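WbbM protein (Klebsiella pneumoniae, PDB 6U4B) probably acts as a bifunctional glycosyltransferase that polymerises O-antigen polysaccharide, working as a trimer with a bound magnesium ion. Local coordinates at residues 50-55 / 74-79; 123-126 / 131-134; 332-337 / 397-402; 565-570 / 577-582. All coordinates share one frame; numbering follows the deposited sequence.

Contact 1 of 4, residues 50-55 / 74-79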
loop_
_atom_site.group_PDB
_atom_site.type_symbol
_atom_site.label_atom_id
_atom_site.label_comp_id
_atom_site.label_asym_id
_atom_site.label_seq_id
_atom_site.Cartn_x
_atom_site.Cartn_y
_atom_site.Cartn_z
ATOM N N LEU A 50 8.058 -38.991 12.831
ATOM C CA LEU A 50 8.776 -37.770 12.490
ATOM C C LEU A 50 8.525 -37.426 11.031
ATOM O O LEU A 50 8.584 -38.301 10.160
ATOM C CB LEU A 50 10.285 -37.909 12.742
ATOM C CG LEU A 50 10.755 -37.903 14.197
ATOM C CD1 LEU A 50 12.255 -38.137 14.270
ATOM C CD2 LEU A 50 10.382 -36.598 14.879
ATOM N N HIS A 51 8.240 -36.153 10.777
ATOM C CA HIS A 51 8.119 -35.621 9.423
ATOM C C HIS A 51 9.522 -35.219 8.978
ATOM O O HIS A 51 10.001 -34.131 9.302
ATOM C CB HIS A 51 7.147 -34.444 9.406
ATOM C CG HIS A 51 6.939 -33.833 8.054
ATOM N ND1 HIS A 51 6.078 -32.777 7.844
ATOM C CD2 HIS A 51 7.474 -34.126 6.844
ATOM C CE1 HIS A 51 6.093 -32.445 6.566
ATOM N NE2 HIS A 51 6.931 -33.247 5.937
ATOM N N VAL A 52 10.188 -36.101 8.240
ATOM C CA VAL A 52 11.564 -35.842 7.832
ATOM C C VAL A 52 11.570 -34.881 6.652
ATOM O O VAL A 52 10.642 -34.854 5.834
ATOM C CB VAL A 52 12.310 -37.153 7.504
ATOM C CG1 VAL A 52 12.336 -38.057 8.723
ATOM C CG2 VAL A 52 11.679 -37.856 6.310
ATOM N N GLY A 53 12.625 -34.073 6.568
ATOM C CA GLY A 53 12.690 -33.045 5.543
ATOM C C GLY A 53 11.606 -31.997 5.656
ATOM O O GLY A 53 11.214 -31.405 4.645
ATOM N N LYS A 54 11.108 -31.746 6.870
ATOM C CA LYS A 54 10.027 -30.782 7.037
ATOM C C LYS A 54 10.486 -29.356 6.757
ATOM O O LYS A 54 9.664 -28.514 6.384
ATOM C CB LYS A 54 9.437 -30.884 8.448
ATOM C CG LYS A 54 8.159 -30.066 8.644
ATOM C CD LYS A 54 7.504 -30.339 9.995
ATOM C CE LYS A 54 6.168 -29.620 10.110
ATOM N NZ LYS A 54 6.331 -28.140 10.136
ATOM N N ALA A 55 11.782 -29.074 6.919
ATOM C CA ALA A 55 12.304 -27.751 6.594
ATOM C C ALA A 55 12.101 -27.393 5.127
ATOM O O ALA A 55 12.055 -26.205 4.788
ATOM C CB ALA A 55 13.791 -27.665 6.949
ATOM N N PHE A 74 17.009 -29.757 6.078
ATOM C CA PHE A 74 17.096 -29.348 4.680
ATOM C C PHE A 74 17.974 -30.281 3.853
ATOM O O PHE A 74 17.849 -30.296 2.624
ATOM C CB PHE A 74 17.601 -27.902 4.575
ATOM C CG PHE A 74 19.076 -27.742 4.838
ATOM C CD1 PHE A 74 19.555 -27.594 6.130
ATOM C CD2 PHE A 74 19.982 -27.725 3.788
ATOM C CE1 PHE A 74 20.913 -27.446 6.371
ATOM C CE2 PHE A 74 21.341 -27.576 4.022
ATOM C CZ PHE A 74 21.807 -27.434 5.314
ATOM N N LYS A 75 18.844 -31.064 4.491
ATOM C CA LYS A 75 19.687 -32.019 3.778
ATOM C C LYS A 75 18.987 -33.353 3.514
ATOM O O LYS A 75 19.633 -34.284 3.017
ATOM C CB LYS A 75 20.981 -32.272 4.556
ATOM C CG LYS A 75 21.806 -31.031 4.880
ATOM C CD LYS A 75 23.212 -31.448 5.287
ATOM C CE LYS A 75 23.860 -30.470 6.249
ATOM N NZ LYS A 75 25.201 -30.975 6.686
ATOM N N ASN A 76 17.697 -33.458 3.832
ATOM C CA ASN A 76 16.970 -34.710 3.620
ATOM C C ASN A 76 17.009 -35.225 2.183
ATOM O O ASN A 76 17.028 -36.456 2.007
ATOM C CB ASN A 76 15.519 -34.539 4.088
ATOM C CG ASN A 76 14.708 -35.820 3.957
ATOM O OD1 ASN A 76 14.796 -36.717 4.800
ATOM N ND2 ASN A 76 13.908 -35.906 2.900
ATOM N N PRO A 77 16.998 -34.390 1.136
ATOM C CA PRO A 77 17.161 -34.940 -0.222
ATOM C C PRO A 77 18.440 -35.733 -0.412
ATOM O O PRO A 77 18.518 -36.534 -1.351
ATOM C CB PRO A 77 17.150 -33.688 -1.110
ATOM C CG PRO A 77 16.324 -32.718 -0.359
ATOM C CD PRO A 77 16.635 -32.960 1.092
ATOM N N PHE A 78 19.439 -35.540 0.444
ATOM C CA PHE A 78 20.737 -36.188 0.307
ATOM C C PHE A 78 21.047 -37.145 1.444
ATOM O O PHE A 78 21.644 -38.196 1.211
ATOM C CB PHE A 78 21.843 -35.121 0.214
ATOM C CG PHE A 78 21.441 -33.901 -0.573
ATOM C CD1 PHE A 78 21.668 -33.833 -1.939
ATOM C CD2 PHE A 78 20.823 -32.828 0.051
ATOM C CE1 PHE A 78 21.290 -32.718 -2.667
ATOM C CE2 PHE A 78 20.442 -31.710 -0.671
ATOM C CZ PHE A 78 20.677 -31.655 -2.031
ATOM N N TYR A 79 20.647 -36.813 2.670
ATOM C CA TYR A 79 20.890 -37.678 3.816
ATOM C C TYR A 79 19.784 -38.699 4.044
ATOM O O TYR A 79 20.005 -39.671 4.774
ATOM C CB TYR A 79 21.064 -36.833 5.082
ATOM C CG TYR A 79 22.454 -36.269 5.265
ATOM C CD1 TYR A 79 22.955 -35.298 4.402
ATOM C CD2 TYR A 79 23.263 -36.698 6.310
ATOM C CE1 TYR A 79 24.227 -34.777 4.570
ATOM C CE2 TYR A 79 24.535 -36.182 6.488
ATOM C CZ TYR A 79 25.011 -35.221 5.614
ATOM O OH TYR A 79 26.274 -34.707 5.787
#
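G53 and N76 meet in the close-packed half of this contact, where N76 CB lies 3.5 Å from G53 CA. The N76 side chain leaves its backbone with CG anti to N (chi1 -178°), which lays the amide group against the turn: N76 CG is 3.8 Å from G53 N. V52 crosses the N76 side chain at about a right angle and puts its CG2 methyl against the amide end. V52 and G53 are both buried. The other half is looser. A55 CB comes no nearer to F74 than 3.9 Å, measured to F74 N, and the two CB atoms stand 4.5 Å apart because the F74 side chain sets off away from the 50-55 segment. A55 and F74 are partly exposed, and K554 of the second subunit reaches both, its NZ hydrogen-bonding to A55 O. Within the chain, the D66 carboxylate holds the turn through G53 N and K54 N. With G53 at positive phi (63°) in third place, H51 to K54 form a type II beta turn, here following strand 47-51 of the mixed sheet in the DUF4422 region and lying against the start of helix 76-79.

Contact 2 of 4, residues 123-126 / 131-134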
loop_
_atom_site.group_PDB
_atom_site.type_symbol
_atom_site.label_atom_id
_atom_site.label_comp_id
_atom_site.label_asym_id
_atom_site.label_seq_id
_atom_site.Cartn_x
_atom_site.Cartn_y
_atom_site.Cartn_z
ATOM N N VAL A 123 7.816 -59.473 4.702
ATOM C CA VAL A 123 6.508 -60.014 5.047
ATOM C C VAL A 123 5.465 -58.951 4.731
ATOM O O VAL A 123 5.481 -57.860 5.312
ATOM C CB VAL A 123 6.444 -60.439 6.522
ATOM C CG1 VAL A 123 5.116 -61.114 6.821
ATOM C CG2 VAL A 123 7.601 -61.366 6.851
ATOM N N ASN A 124 4.566 -59.265 3.805
ATOM C CA ASN A 124 3.578 -58.303 3.340
ATOM C C ASN A 124 2.314 -58.376 4.189
ATOM O O ASN A 124 1.915 -59.454 4.640
ATOM C CB ASN A 124 3.244 -58.553 1.868
ATOM C CG ASN A 124 4.456 -58.403 0.964
ATOM O OD1 ASN A 124 5.261 -59.327 0.829
ATOM N ND2 ASN A 124 4.593 -57.236 0.342
ATOM N N HIS A 125 1.695 -57.216 4.408
ATOM C CA HIS A 125 0.424 -57.095 5.097
ATOM C C HIS A 125 -0.331 -55.976 4.395
ATOM O O HIS A 125 0.277 -54.958 4.031
ATOM C CB HIS A 125 0.598 -56.779 6.588
ATOM C CG HIS A 125 -0.596 -57.125 7.424
ATOM N ND1 HIS A 125 -1.625 -56.239 7.656
ATOM C CD2 HIS A 125 -0.919 -58.259 8.090
ATOM C CE1 HIS A 125 -2.534 -56.813 8.426
ATOM N NE2 HIS A 125 -2.129 -58.039 8.704
ATOM N N PRO A 126 -1.641 -56.143 4.171
ATOM C CA PRO A 126 -2.395 -55.169 3.364
ATOM C C PRO A 126 -2.268 -53.728 3.842
ATOM O O PRO A 126 -1.751 -52.880 3.109
ATOM C CB PRO A 126 -3.845 -55.668 3.470
ATOM C CG PRO A 126 -3.846 -56.700 4.571
ATOM C CD PRO A 126 -2.476 -57.284 4.574
ATOM N N GLU A 131 -4.592 -55.802 13.763
ATOM C CA GLU A 131 -4.009 -57.128 13.572
ATOM C C GLU A 131 -2.544 -57.033 13.162
ATOM O O GLU A 131 -1.717 -57.845 13.597
ATOM C CB GLU A 131 -4.800 -57.908 12.525
ATOM C CG GLU A 131 -4.216 -59.278 12.209
ATOM C CD GLU A 131 -4.721 -59.841 10.895
ATOM O OE1 GLU A 131 -5.374 -59.092 10.139
ATOM O OE2 GLU A 131 -4.462 -61.031 10.618
ATOM N N TYR A 132 -2.211 -56.054 12.318
ATOM C CA TYR A 132 -0.829 -55.854 11.892
ATOM C C TYR A 132 0.086 -55.632 13.088
ATOM O O TYR A 132 1.143 -56.265 13.205
ATOM C CB TYR A 132 -0.761 -54.669 10.924
ATOM C CG TYR A 132 0.638 -54.244 10.523
ATOM C CD1 TYR A 132 1.336 -54.930 9.539
ATOM C CD2 TYR A 132 1.248 -53.143 11.111
ATOM C CE1 TYR A 132 2.608 -54.543 9.160
ATOM C CE2 TYR A 132 2.520 -52.748 10.737
ATOM C CZ TYR A 132 3.196 -53.453 9.763
ATOM O OH TYR A 132 4.464 -53.069 9.386
ATOM N N GLU A 133 -0.312 -54.740 13.996
ATOM C CA GLU A 133 0.509 -54.444 15.163
ATOM C C GLU A 133 0.561 -55.619 16.131
ATOM O O GLU A 133 1.532 -55.757 16.884
ATOM C CB GLU A 133 -0.019 -53.191 15.860
ATOM C CG GLU A 133 0.106 -51.929 15.019
ATOM C CD GLU A 133 -0.699 -50.771 15.574
ATOM O OE1 GLU A 133 -1.931 -50.745 15.364
ATOM O OE2 GLU A 133 -0.104 -49.895 16.233
ATOM N N LYS A 134 -0.462 -56.476 16.122
ATOM C CA LYS A 134 -0.482 -57.627 17.017
ATOM C C LYS A 134 0.437 -58.740 16.525
ATOM O O LYS A 134 1.250 -59.265 17.292
ATOM C CB LYS A 134 -1.913 -58.147 17.173
ATOM C CG LYS A 134 -2.052 -59.319 18.138
ATOM C CD LYS A 134 -1.923 -58.870 19.587
ATOM C CE LYS A 134 -2.089 -60.039 20.555
ATOM N NZ LYS A 134 -0.931 -60.982 20.525
#
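A strand-loop-helix connection in the DUF4422 region is closed here by H125 and Y132: strand 122-125, parallel partner of strand 277-285 in the mixed sheet, runs through a short loop into helix 130-135, whose first turn folds back over the strand end. The evidence lies in the placing of the H125 ring between two aliphatic groups. P126 CD sits 3.3 Å above one face, and Y132 CB covers the opposite face as a CH-pi contact, 4.0 Å from the ring centroid and 25° off the normal. Both H125 and Y132 have CG anti to the backbone N, which directs each side chain into the gap between strand and helix. The two rings are oblique, their planes inclined at 57° with centroids 5.3 Å apart; H125 CB lies at the tyrosine edge, 3.6 Å from Y132 CD1. The hydrogen bonds of both side chains go to residues outside the two segments. H125 ND1 is hydrogen-bonded to C127 O in the connecting loop, which limits rotation of the imidazole, while Y132 OH is bonded to T283 OG1 on strand 277-285 and to H106 ND1. E131 is exposed, and its extended side chain brings the carboxylate to the imidazole edge, the two planes 82° apart, with OE1 near the ring plane and 3.7 Å from H125 NE2.

Contact 3 of 4, residues 332-337 / 397-402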
loop_
_atom_site.group_PDB
_atom_site.type_symbol
_atom_site.label_atom_id
_atom_site.label_comp_id
_atom_site.label_asym_id
_atom_site.label_seq_id
_atom_site.Cartn_x
_atom_site.Cartn_y
_atom_site.Cartn_z
ATOM N N ASN A 332 -6.170 -15.182 19.017
ATOM C CA ASN A 332 -5.300 -15.951 18.143
ATOM C C ASN A 332 -6.135 -16.619 17.061
ATOM O O ASN A 332 -7.311 -16.931 17.265
ATOM C CB ASN A 332 -4.514 -17.001 18.928
ATOM C CG ASN A 332 -3.624 -16.389 19.985
ATOM O OD1 ASN A 332 -3.123 -15.277 19.822
ATOM N ND2 ASN A 332 -3.425 -17.111 21.082
ATOM N N TYR A 333 -5.522 -16.829 15.898
ATOM C CA TYR A 333 -6.226 -17.360 14.738
ATOM C C TYR A 333 -5.418 -18.504 14.145
ATOM O O TYR A 333 -4.282 -18.306 13.701
ATOM C CB TYR A 333 -6.479 -16.261 13.701
ATOM C CG TYR A 333 -7.424 -15.187 14.200
ATOM C CD1 TYR A 333 -8.762 -15.179 13.826
ATOM C CD2 TYR A 333 -6.979 -14.187 15.060
ATOM C CE1 TYR A 333 -9.628 -14.201 14.287
ATOM C CE2 TYR A 333 -7.836 -13.212 15.529
ATOM C CZ TYR A 333 -9.159 -13.220 15.137
ATOM O OH TYR A 333 -10.010 -12.244 15.603
ATOM N N ASP A 334 -6.013 -19.695 14.141
ATOM C CA ASP A 334 -5.379 -20.941 13.713
ATOM C C ASP A 334 -5.983 -21.312 12.361
ATOM O O ASP A 334 -7.012 -21.986 12.289
ATOM C CB ASP A 334 -5.601 -22.029 14.768
ATOM C CG ASP A 334 -4.920 -23.352 14.428
ATOM O OD1 ASP A 334 -4.379 -23.511 13.313
ATOM O OD2 ASP A 334 -4.932 -24.247 15.299
ATOM N N ILE A 335 -5.341 -20.862 11.287
ATOM C CA ILE A 335 -5.839 -21.070 9.933
ATOM C C ILE A 335 -5.172 -22.306 9.352
ATOM O O ILE A 335 -3.941 -22.431 9.381
ATOM C CB ILE A 335 -5.584 -19.840 9.047
ATOM C CG1 ILE A 335 -6.135 -18.575 9.709
ATOM C CG2 ILE A 335 -6.212 -20.041 7.680
ATOM C CD1 ILE A 335 -5.970 -17.321 8.872
ATOM N N VAL A 336 -5.980 -23.224 8.828
ATOM C CA VAL A 336 -5.484 -24.429 8.174
ATOM C C VAL A 336 -6.103 -24.501 6.788
ATOM O O VAL A 336 -7.333 -24.487 6.653
ATOM C CB VAL A 336 -5.806 -25.703 8.974
ATOM C CG1 VAL A 336 -5.394 -26.935 8.185
ATOM C CG2 VAL A 336 -5.110 -25.672 10.327
ATOM N N VAL A 337 -5.260 -24.583 5.764
ATOM C CA VAL A 337 -5.710 -24.694 4.382
ATOM C C VAL A 337 -5.593 -26.148 3.948
ATOM O O VAL A 337 -4.493 -26.715 3.933
ATOM C CB VAL A 337 -4.902 -23.777 3.452
ATOM C CG1 VAL A 337 -5.183 -24.127 1.998
ATOM C CG2 VAL A 337 -5.232 -22.311 3.729
ATOM N N ARG A 397 -10.498 -33.525 14.843
ATOM C CA ARG A 397 -11.176 -34.132 15.984
ATOM C C ARG A 397 -10.581 -33.727 17.327
ATOM O O ARG A 397 -11.201 -33.998 18.361
ATOM C CB ARG A 397 -11.163 -35.657 15.854
ATOM C CG ARG A 397 -9.774 -36.289 15.830
ATOM C CD ARG A 397 -9.875 -37.807 15.731
ATOM N NE ARG A 397 -8.569 -38.449 15.606
ATOM C CZ ARG A 397 -7.934 -38.629 14.453
ATOM N NH1 ARG A 397 -8.481 -38.205 13.322
ATOM N NH2 ARG A 397 -6.749 -39.228 14.431
ATOM N N ARG A 398 -9.412 -33.090 17.346
ATOM C CA ARG A 398 -8.823 -32.596 18.584
ATOM C C ARG A 398 -9.216 -31.158 18.893
ATOM O O ARG A 398 -8.751 -30.604 19.894
ATOM C CB ARG A 398 -7.299 -32.731 18.529
ATOM C CG ARG A 398 -6.845 -34.172 18.651
ATOM C CD ARG A 398 -5.400 -34.369 18.246
ATOM N NE ARG A 398 -5.171 -35.747 17.825
ATOM C CZ ARG A 398 -3.975 -36.276 17.593
ATOM N NH1 ARG A 398 -2.881 -35.546 17.749
ATOM N NH2 ARG A 398 -3.876 -37.542 17.211
ATOM N N TYR A 399 -10.059 -30.551 18.067
ATOM C CA TYR A 399 -10.592 -29.219 18.305
ATOM C C TYR A 399 -11.998 -29.320 18.887
ATOM O O TYR A 399 -12.745 -30.254 18.588
ATOM C CB TYR A 399 -10.631 -28.410 17.006
ATOM C CG TYR A 399 -9.281 -27.965 16.495
ATOM C CD1 TYR A 399 -8.887 -26.638 16.598
ATOM C CD2 TYR A 399 -8.402 -28.864 15.901
ATOM C CE1 TYR A 399 -7.657 -26.215 16.128
ATOM C CE2 TYR A 399 -7.166 -28.451 15.430
ATOM C CZ TYR A 399 -6.800 -27.122 15.547
ATOM O OH TYR A 399 -5.575 -26.698 15.080
ATOM N N ASP A 400 -12.352 -28.348 19.730
ATOM C CA ASP A 400 -13.723 -28.282 20.231
ATOM C C ASP A 400 -14.666 -27.740 19.165
ATOM O O ASP A 400 -15.675 -28.374 18.836
ATOM C CB ASP A 400 -13.796 -27.426 21.497
ATOM C CG ASP A 400 -13.296 -28.156 22.725
ATOM O OD1 ASP A 400 -12.863 -27.483 23.686
ATOM O OD2 ASP A 400 -13.321 -29.406 22.724
ATOM N N LYS A 401 -14.354 -26.569 18.614
ATOM C CA LYS A 401 -15.142 -25.983 17.540
ATOM C C LYS A 401 -14.217 -25.429 16.465
ATOM O O LYS A 401 -13.101 -24.985 16.746
ATOM C CB LYS A 401 -16.082 -24.879 18.052
ATOM C CG LYS A 401 -17.215 -25.399 18.917
ATOM C CD LYS A 401 -18.303 -24.357 19.123
ATOM C CE LYS A 401 -17.797 -23.163 19.909
ATOM N NZ LYS A 401 -18.905 -22.228 20.249
ATOM N N VAL A 402 -14.709 -25.450 15.230
ATOM C CA VAL A 402 -13.945 -25.072 14.045
ATOM C C VAL A 402 -14.877 -24.345 13.080
ATOM O O VAL A 402 -16.028 -24.748 12.890
ATOM C CB VAL A 402 -13.319 -26.316 13.378
ATOM C CG1 VAL A 402 -13.214 -26.138 11.877
ATOM C CG2 VAL A 402 -11.959 -26.625 13.987
#
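D334 OD2 accepts a short hydrogen bond from Y399 OH, 2.5 Å between the two oxygens, and this bond carries nearly the whole contact. It is not made in the plane of the carboxylate: the hydroxyl meets OD2 from 36° out of that plane. Seen from the tyrosine the approach is flatter, since OD2 lies at the ring edge and near the ring plane, 3.4 Å from Y399 CZ. Carboxylate and ring are turned 52° against each other. The D334 side chain extends with CG anti to the backbone N (chi1 -178°), pointing across toward the loop. The backbones stay apart, the nearest CA atoms of the two segments, D334 and V402, being 9.5 Å from each other. What lies between is strand 302-309, the central member of a parallel trio with 333-340 and 402-405 in the Rossmann-like sheet expected of a GT-A glycosyltransferase of family 8. Y399 passes over P303 of that strand, and thus ties the loop leading into strand 402-405 to the next strand but one. R363, from strand 360-366, completes the cluster: its NH2 forms a salt bridge with D334 OD1 and a weak hydrogen bond with Y399 OH. D334 and Y399 are both buried, and the arginine charge beside them would probably keep the aspartate ionised.

Contact 4 of 4, residues 565-570 / 577-582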
loop_
_atom_site.group_PDB
_atom_site.type_symbol
_atom_site.label_atom_id
_atom_site.label_comp_id
_atom_site.label_asym_id
_atom_site.label_seq_id
_atom_site.Cartn_x
_atom_site.Cartn_y
_atom_site.Cartn_z
ATOM N N ASN A 565 -19.403 -15.134 -12.037
ATOM C CA ASN A 565 -18.655 -13.886 -12.180
ATOM C C ASN A 565 -17.870 -13.632 -10.898
ATOM O O ASN A 565 -18.408 -13.108 -9.918
ATOM C CB ASN A 565 -19.596 -12.730 -12.501
ATOM C CG ASN A 565 -20.293 -12.902 -13.835
ATOM O OD1 ASN A 565 -19.678 -13.314 -14.820
ATOM N ND2 ASN A 565 -21.585 -12.598 -13.872
ATOM N N LYS A 566 -16.590 -13.994 -10.915
ATOM C CA LYS A 566 -15.700 -13.842 -9.772
ATOM C C LYS A 566 -14.953 -12.512 -9.861
ATOM O O LYS A 566 -14.600 -12.072 -10.959
ATOM C CB LYS A 566 -14.699 -14.991 -9.718
ATOM C CG LYS A 566 -15.223 -16.307 -10.279
ATOM C CD LYS A 566 -16.361 -16.885 -9.446
ATOM C CE LYS A 566 -15.886 -17.294 -8.064
ATOM N NZ LYS A 566 -16.775 -18.314 -7.441
ATOM N N PRO A 567 -14.695 -11.856 -8.725
ATOM C CA PRO A 567 -14.077 -10.521 -8.777
ATOM C C PRO A 567 -12.672 -10.513 -9.353
ATOM O O PRO A 567 -12.238 -9.474 -9.865
ATOM C CB PRO A 567 -14.084 -10.074 -7.308
ATOM C CG PRO A 567 -14.122 -11.348 -6.527
ATOM C CD PRO A 567 -14.955 -12.293 -7.342
ATOM N N TRP A 568 -11.946 -11.630 -9.296
ATOM C CA TRP A 568 -10.617 -11.704 -9.887
ATOM C C TRP A 568 -10.651 -11.933 -11.397
ATOM O O TRP A 568 -9.631 -12.326 -11.973
ATOM C CB TRP A 568 -9.793 -12.801 -9.205
ATOM C CG TRP A 568 -10.455 -14.158 -9.169
ATOM C CD1 TRP A 568 -10.367 -15.141 -10.114
ATOM C CD2 TRP A 568 -11.287 -14.681 -8.124
ATOM N NE1 TRP A 568 -11.098 -16.239 -9.727
ATOM C CE2 TRP A 568 -11.672 -15.982 -8.508
ATOM C CE3 TRP A 568 -11.748 -14.175 -6.905
ATOM C CZ2 TRP A 568 -12.493 -16.783 -7.716
ATOM C CZ3 TRP A 568 -12.565 -14.971 -6.119
ATOM C CH2 TRP A 568 -12.930 -16.260 -6.530
ATOM N N ASN A 569 -11.788 -11.679 -12.047
ATOM C CA ASN A 569 -11.940 -11.989 -13.463
ATOM C C ASN A 569 -12.552 -10.850 -14.270
ATOM O O ASN A 569 -12.177 -10.647 -15.430
ATOM C CB ASN A 569 -12.791 -13.249 -13.639
ATOM C CG ASN A 569 -12.014 -14.524 -13.366
ATOM O OD1 ASN A 569 -10.818 -14.606 -13.644
ATOM N ND2 ASN A 569 -12.693 -15.529 -12.824
ATOM N N THR A 570 -13.487 -10.095 -13.689
ATOM C CA THR A 570 -14.307 -9.208 -14.510
ATOM C C THR A 570 -14.337 -7.754 -14.052
ATOM O O THR A 570 -14.567 -6.862 -14.877
ATOM C CB THR A 570 -15.743 -9.734 -14.571
ATOM O OG1 THR A 570 -16.189 -10.069 -13.250
ATOM C CG2 THR A 570 -15.824 -10.963 -15.464
ATOM N N ASP A 577 -14.873 -3.958 -4.976
ATOM C CA ASP A 577 -13.853 -3.231 -4.229
ATOM C C ASP A 577 -13.463 -3.965 -2.951
ATOM O O ASP A 577 -12.309 -3.876 -2.515
ATOM C CB ASP A 577 -14.342 -1.821 -3.902
ATOM C CG ASP A 577 -14.605 -0.989 -5.147
ATOM O OD1 ASP A 577 -14.061 -1.319 -6.221
ATOM O OD2 ASP A 577 -15.359 0.002 -5.048
ATOM N N ASP A 578 -14.405 -4.692 -2.343
ATOM C CA ASP A 578 -14.105 -5.446 -1.129
ATOM C C ASP A 578 -13.090 -6.549 -1.388
ATOM O O ASP A 578 -12.314 -6.903 -0.493
ATOM C CB ASP A 578 -15.386 -6.042 -0.554
ATOM C CG ASP A 578 -16.407 -4.986 -0.200
ATOM O OD1 ASP A 578 -16.329 -4.431 0.915
ATOM O OD2 ASP A 578 -17.272 -4.695 -1.049
ATOM N N PHE A 579 -13.091 -7.113 -2.595
ATOM C CA PHE A 579 -12.108 -8.130 -2.941
ATOM C C PHE A 579 -10.756 -7.502 -3.262
ATOM O O PHE A 579 -9.722 -7.945 -2.750
ATOM C CB PHE A 579 -12.613 -8.957 -4.122
ATOM C CG PHE A 579 -11.587 -9.891 -4.688
ATOM C CD1 PHE A 579 -11.366 -11.128 -4.111
ATOM C CD2 PHE A 579 -10.844 -9.532 -5.801
ATOM C CE1 PHE A 579 -10.416 -11.989 -4.629
ATOM C CE2 PHE A 579 -9.896 -10.388 -6.324
ATOM C CZ PHE A 579 -9.681 -11.618 -5.738
ATOM N N ILE A 580 -10.754 -6.472 -4.113
ATOM C CA ILE A 580 -9.512 -5.798 -4.491
ATOM C C ILE A 580 -8.799 -5.260 -3.260
ATOM O O ILE A 580 -7.573 -5.363 -3.140
ATOM C CB ILE A 580 -9.808 -4.677 -5.504
ATOM C CG1 ILE A 580 -10.224 -5.276 -6.846
ATOM C CG2 ILE A 580 -8.606 -3.756 -5.668
ATOM C CD1 ILE A 580 -9.174 -6.184 -7.461
ATOM N N GLU A 581 -9.563 -4.688 -2.326
ATOM C CA GLU A 581 -9.003 -4.158 -1.086
ATOM C C GLU A 581 -8.081 -5.165 -0.403
ATOM O O GLU A 581 -7.049 -4.790 0.162
ATOM C CB GLU A 581 -10.146 -3.759 -0.152
ATOM C CG GLU A 581 -9.731 -3.237 1.208
ATOM C CD GLU A 581 -10.906 -3.172 2.171
ATOM O OE1 GLU A 581 -10.789 -3.696 3.298
ATOM O OE2 GLU A 581 -11.955 -2.612 1.792
ATOM N N ASN A 582 -8.432 -6.447 -0.455
ATOM C CA ASN A 582 -7.665 -7.478 0.230
ATOM C C ASN A 582 -6.610 -8.130 -0.650
ATOM O O ASN A 582 -5.727 -8.817 -0.124
ATOM C CB ASN A 582 -8.611 -8.547 0.788
ATOM C CG ASN A 582 -9.496 -8.012 1.892
ATOM O OD1 ASN A 582 -9.015 -7.681 2.977
ATOM N ND2 ASN A 582 -10.793 -7.919 1.624
#
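Apolar packing of P567 and W568 against F579 joins helix 576-583 to the short 567-570 helix near the magnesium site of the glycosyltransferase fold. All three residues are buried. P567 CG lies over one face of the F579 ring in a CH-pi contact, 3.8 Å from the centroid and 24° off the normal, and the proline crosses the phenylalanine side chain at about a right angle. F579 holds its ring there with CG anti to the backbone N (chi1 171°), which turns it from helix 576-583 toward the 567-570 segment. W568 touches the far end of the same ring: its CE3 is 3.4 Å from F579 CE1. The two rings are inclined at 47° with centroids 5.4 Å apart, too oblique for a stack or a T-shape. Around them, A318 of helix 313-325 touches F579, and Y312 meets the indole edge-to-face. The W568 side chain also lies about 4 Å from that of D408, a magnesium ligand, making the tryptophan a possible second-shell neighbour of the metal. K566 CB rests 3.4 Å above one indole face, and W568 CB lies 3.7 Å from F579 CZ.

Contacts 1 and 2 both involve the mixed sheet of the DUF4422 region, with centres 27 Å apart, whereas contact 3 and segment 565-570 of contact 4 belong to the family 8 glycosyltransferase range. Contacts 3 and 4, also 27 Å between centres, relate differently to the magnesium held by D406, D408 and H560. Contact 4 lies near the site, the W568 side chain being about 8 Å from a bound magnesium; contact 3 lies away from it, its loop leading into strand 402-405, directly before D406. Contacts 2 and 4, 52 Å between centres, fall on opposite sides of the chain centre. Contact 1 adjoins the second subunit, and D577, in segment 577-582, forms a salt bridge with R349 of the third subunit.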